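Local coordinates for protein fasciclin I (Drosophila melanogaster, PDB 1O70) that acts as a neural cell adhesion molecule in the fruit fly, here represented by the third and fourth FAS1 domains of the protein, at residues 268-271 and 276-279; 245-250 and 257-262. All blocks are in the same frame, centred on the assembly; numbering follows the deposited sequence.

Contact 1 of 2, residues 268-271 and 276-279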
# COMPACT_ATOMS: atom_id res chain seq x y z
N ILE A 268 -17.09 9.46 8.16
CA ILE A 268 -15.80 10.08 8.37
C ILE A 268 -15.67 11.24 7.41
O ILE A 268 -16.55 11.48 6.59
CB ILE A 268 -14.65 9.11 8.09
CG1 ILE A 268 -14.74 8.62 6.65
CG2 ILE A 268 -14.68 7.96 9.08
CD1 ILE A 268 -13.59 7.75 6.21
N ARG A 269 -14.56 11.95 7.51
CA ARG A 269 -14.29 13.05 6.61
C ARG A 269 -12.81 12.96 6.29
O ARG A 269 -12.00 12.73 7.18
CB ARG A 269 -14.61 14.37 7.29
CG ARG A 269 -14.60 15.52 6.33
CD ARG A 269 -14.61 16.84 7.06
NE ARG A 269 -14.37 17.93 6.12
CZ ARG A 269 -14.12 19.18 6.49
NH1 ARG A 269 -14.07 19.50 7.78
NH2 ARG A 269 -13.92 20.11 5.56
N VAL A 270 -12.46 13.12 5.02
CA VAL A 270 -11.06 13.03 4.60
C VAL A 270 -10.55 14.34 4.01
O VAL A 270 -11.25 14.97 3.22
CB VAL A 270 -10.88 11.92 3.54
CG1 VAL A 270 -9.40 11.76 3.19
CG2 VAL A 270 -11.45 10.60 4.04
N GLU A 271 -9.33 14.74 4.37
CA GLU A 271 -8.76 15.98 3.86
C GLU A 271 -7.31 15.83 3.42
O GLU A 271 -6.64 14.87 3.79
CB GLU A 271 -8.82 17.07 4.94
CG GLU A 271 -10.19 17.23 5.59
CD GLU A 271 -10.18 18.21 6.75
OE1 GLU A 271 -9.11 18.37 7.40
OE2 GLU A 271 -11.24 18.81 7.04
N ARG A 276 -0.12 14.44 2.54
CA ARG A 276 -0.72 13.25 3.13
C ARG A 276 -2.24 13.43 3.20
O ARG A 276 -2.76 14.53 3.04
CB ARG A 276 -0.18 13.04 4.55
CG ARG A 276 -0.96 13.80 5.59
CD ARG A 276 -0.23 13.96 6.90
NE ARG A 276 -0.96 14.88 7.77
CZ ARG A 276 -0.42 15.55 8.78
NH1 ARG A 276 0.87 15.40 9.07
NH2 ARG A 276 -1.18 16.37 9.51
N TYR A 277 -2.94 12.32 3.44
CA TYR A 277 -4.40 12.36 3.58
C TYR A 277 -4.70 12.19 5.06
O TYR A 277 -3.98 11.49 5.76
CB TYR A 277 -5.06 11.21 2.80
CG TYR A 277 -4.97 11.34 1.30
CD1 TYR A 277 -3.90 10.81 0.60
CD2 TYR A 277 -5.96 12.01 0.59
CE1 TYR A 277 -3.81 10.94 -0.79
CE2 TYR A 277 -5.89 12.15 -0.79
CZ TYR A 277 -4.81 11.61 -1.47
OH TYR A 277 -4.73 11.77 -2.84
N VAL A 278 -5.75 12.85 5.55
CA VAL A 278 -6.11 12.75 6.97
C VAL A 278 -7.57 12.32 7.13
O VAL A 278 -8.45 12.73 6.37
CB VAL A 278 -5.93 14.09 7.72
CG1 VAL A 278 -5.88 13.85 9.21
CG2 VAL A 278 -4.68 14.79 7.25
N ILE A 279 -7.81 11.50 8.15
CA ILE A 279 -9.14 11.02 8.44
C ILE A 279 -9.68 11.62 9.73
O ILE A 279 -9.04 11.55 10.79
CB ILE A 279 -9.17 9.47 8.57
CG1 ILE A 279 -9.02 8.84 7.18
CG2 ILE A 279 -10.45 9.03 9.25
CD1 ILE A 279 -8.96 7.34 7.19
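Val270 and Glu271 pair with Ile279 and Val278 across the beta hairpin of strands 265-273 and 276-281 in the mixed sheet of the fourth FAS1 domain, with segments 268-271 and 276-279 antiparallel at 160°. Glu271 and Val278 form the hydrogen-bonded pair: Glu271 N gives to Val278 O at 3.0 Å, and Val278 N returns the bond to Glu271 O at 2.8 Å. Both donors lie in the plane of the carbonyl they reach. One residue along, Val270 and Ile279 are a non-hydrogen-bonded pair, and there Val270 CA, 3.2 Å from Val278 O, makes a CA-H...O contact.

The face carrying Ile268, Val270, Tyr277 and Ile279 is largely apolar. Val270 divides its two methyls between neighbours. With CG1 anti to the backbone N (chi1 -176°), that branch comes obliquely to the Tyr277 ring, 4.3 Å from CD2, while CG2 meets Ile279 CG1 at 4.3 Å. Beyond them Ile268 CB sits 4.4 Å from Ile279 CG2. Helix 244-253 lies over this face, touching Val270 and Tyr277 through Val248.

On the other face the charged side chains of Arg269, Glu271 and Arg276 lie beside Val278, and Ile280 touches both Arg269 and Glu271. Arg276 has a salt bridge to Glu273, and the edge of its guanidinium meets Val278 CG2 in plane. Arg269 and Glu271, on one strand, bring their charges together there. Glu271 OE2 stands 3.0 Å from Arg269 NH1, over the face of the guanidinium, so the attraction is between charges and no N-H points at the oxygen.

Contact 2 of 2, residues 245-250 and 257-262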
# COMPACT_ATOMS: atom_id res chain seq x y z
N LYS A 245 -8.51 9.40 -2.83
CA LYS A 245 -8.88 10.56 -3.65
C LYS A 245 -10.40 10.63 -3.82
O LYS A 245 -10.95 11.70 -4.08
CB LYS A 245 -8.21 10.48 -5.02
CG LYS A 245 -7.94 11.82 -5.66
CD LYS A 245 -7.15 11.65 -6.94
CE LYS A 245 -6.86 13.00 -7.59
NZ LYS A 245 -6.23 12.84 -8.94
N ASP A 246 -11.07 9.49 -3.68
CA ASP A 246 -12.53 9.48 -3.80
C ASP A 246 -13.12 10.06 -2.52
O ASP A 246 -13.98 10.93 -2.57
CB ASP A 246 -13.08 8.06 -3.98
CG ASP A 246 -12.72 7.44 -5.31
OD1 ASP A 246 -12.47 8.18 -6.29
OD2 ASP A 246 -12.71 6.19 -5.39
N LEU A 247 -12.64 9.58 -1.38
CA LEU A 247 -13.13 10.05 -0.10
C LEU A 247 -12.98 11.57 0.02
O LEU A 247 -13.83 12.24 0.59
CB LEU A 247 -12.38 9.36 1.04
CG LEU A 247 -12.35 7.83 0.92
CD1 LEU A 247 -11.53 7.24 2.05
CD2 LEU A 247 -13.77 7.28 0.94
N VAL A 248 -11.89 12.10 -0.52
CA VAL A 248 -11.63 13.53 -0.48
C VAL A 248 -12.69 14.27 -1.30
O VAL A 248 -13.29 15.24 -0.82
CB VAL A 248 -10.22 13.87 -1.04
CG1 VAL A 248 -10.05 15.38 -1.16
CG2 VAL A 248 -9.15 13.31 -0.13
N LYS A 249 -12.92 13.81 -2.53
CA LYS A 249 -13.90 14.43 -3.41
C LYS A 249 -15.31 14.36 -2.81
O LYS A 249 -16.06 15.32 -2.88
CB LYS A 249 -13.89 13.74 -4.77
CG LYS A 249 -14.88 14.30 -5.77
CD LYS A 249 -14.80 13.55 -7.09
CE LYS A 249 -15.76 14.12 -8.12
NZ LYS A 249 -15.76 13.33 -9.39
N PHE A 250 -15.65 13.22 -2.22
CA PHE A 250 -16.96 13.06 -1.60
C PHE A 250 -17.10 14.03 -0.44
O PHE A 250 -18.01 14.85 -0.42
CB PHE A 250 -17.17 11.64 -1.08
CG PHE A 250 -17.49 10.62 -2.15
CD1 PHE A 250 -16.69 10.50 -3.28
CD2 PHE A 250 -18.58 9.77 -2.00
CE1 PHE A 250 -16.96 9.53 -4.25
CE2 PHE A 250 -18.86 8.79 -2.96
CZ PHE A 250 -18.05 8.67 -4.08
N VAL A 257 -18.30 11.89 4.52
CA VAL A 257 -18.41 10.66 3.75
C VAL A 257 -19.12 9.59 4.57
O VAL A 257 -18.89 9.47 5.77
CB VAL A 257 -17.02 10.14 3.34
CG1 VAL A 257 -17.16 8.88 2.50
CG2 VAL A 257 -16.27 11.22 2.58
N ILE A 258 -19.97 8.82 3.91
CA ILE A 258 -20.70 7.77 4.59
C ILE A 258 -20.57 6.47 3.82
O ILE A 258 -21.04 6.36 2.69
CB ILE A 258 -22.19 8.10 4.70
CG1 ILE A 258 -22.37 9.52 5.21
CG2 ILE A 258 -22.87 7.11 5.64
CD1 ILE A 258 -23.80 10.00 5.19
N LEU A 259 -19.93 5.49 4.43
CA LEU A 259 -19.73 4.22 3.77
C LEU A 259 -20.41 3.10 4.54
O LEU A 259 -20.45 3.11 5.78
CB LEU A 259 -18.24 3.92 3.64
CG LEU A 259 -17.34 4.93 2.93
CD1 LEU A 259 -15.94 4.38 2.88
CD2 LEU A 259 -17.86 5.21 1.52
N PRO A 260 -20.96 2.11 3.82
CA PRO A 260 -21.63 0.97 4.45
C PRO A 260 -20.60 0.06 5.08
O PRO A 260 -19.60 -0.25 4.46
CB PRO A 260 -22.32 0.28 3.27
CG PRO A 260 -22.43 1.34 2.22
CD PRO A 260 -21.14 2.09 2.36
N THR A 261 -20.83 -0.35 6.33
CA THR A 261 -19.90 -1.28 6.96
C THR A 261 -20.65 -2.60 6.95
O THR A 261 -21.58 -2.76 6.16
CB THR A 261 -19.58 -0.92 8.41
OG1 THR A 261 -20.75 -1.11 9.21
CG2 THR A 261 -19.11 0.52 8.51
N PHE A 262 -20.28 -3.53 7.82
CA PHE A 262 -20.96 -4.82 7.83
C PHE A 262 -22.40 -4.75 8.33
O PHE A 262 -23.33 -5.13 7.62
CB PHE A 262 -20.18 -5.83 8.67
CG PHE A 262 -20.62 -7.25 8.46
CD1 PHE A 262 -20.48 -7.86 7.21
CD2 PHE A 262 -21.16 -7.99 9.51
CE1 PHE A 262 -20.87 -9.19 7.01
CE2 PHE A 262 -21.55 -9.33 9.32
CZ PHE A 262 -21.40 -9.93 8.07
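Apolar contacts between Leu247 and Phe250 on one segment and Val257 and Leu259 on the other join helix 244-253 to strand 257-260. On the helix side Leu247 contributes most, and through a single branch. Leu247 CD2 lies 4.1 Å from Val257 CG1 and also 4.1 Å from Leu259 CD1, the leucine crossing each partner at about a right angle. With CG anti to the carbonyl carbon (chi1 -52°), the side chain is carried so that its end comes nearer the strand than its base. Val257 uses its second methyl elsewhere: CG2 is 3.8 Å from Phe250 CB, so the phenylalanine takes part through its first carbon, and its ring leads away.

In the FAS1 fold of this domain, strand 257-260 is an outermost strand of the sheet, and the axes of 245-250 and 257-260 approach to 8.9 Å at 128°. Leu259 also touches Ala236 of strand 235-238, the outermost strand at the other end of the strand order.

The hydrogen bonds lead elsewhere: the backbones of Val257 and Leu259 pair with Ile268 and Leu266 of the adjacent strand, and Phe250 O accepts from the side-chain hydroxyl of Ser254.

In the fold
Contacts 1 and 2 follow each other along the chain of the fourth domain and share one sheet, in which strands 257-260 and 265-273 are neighbours. Ile268 O and Val257 N, 2.7 Å apart, probably form a hydrogen bond that joins them directly. Contact 1 holds two strands by main-chain bonds and is partly buried, with a mostly apolar face under the helix and a more exposed face rich in charge. Contact 2 is a buried helix-to-strand contact resting on apolar side-chain atoms, with no hydrogen bond between its two segments. The same helix serves both: Leu247 reaches Val270 as well as the edge strand, while Val248, turned from strand 257-260, serves contact 1 alone of the two.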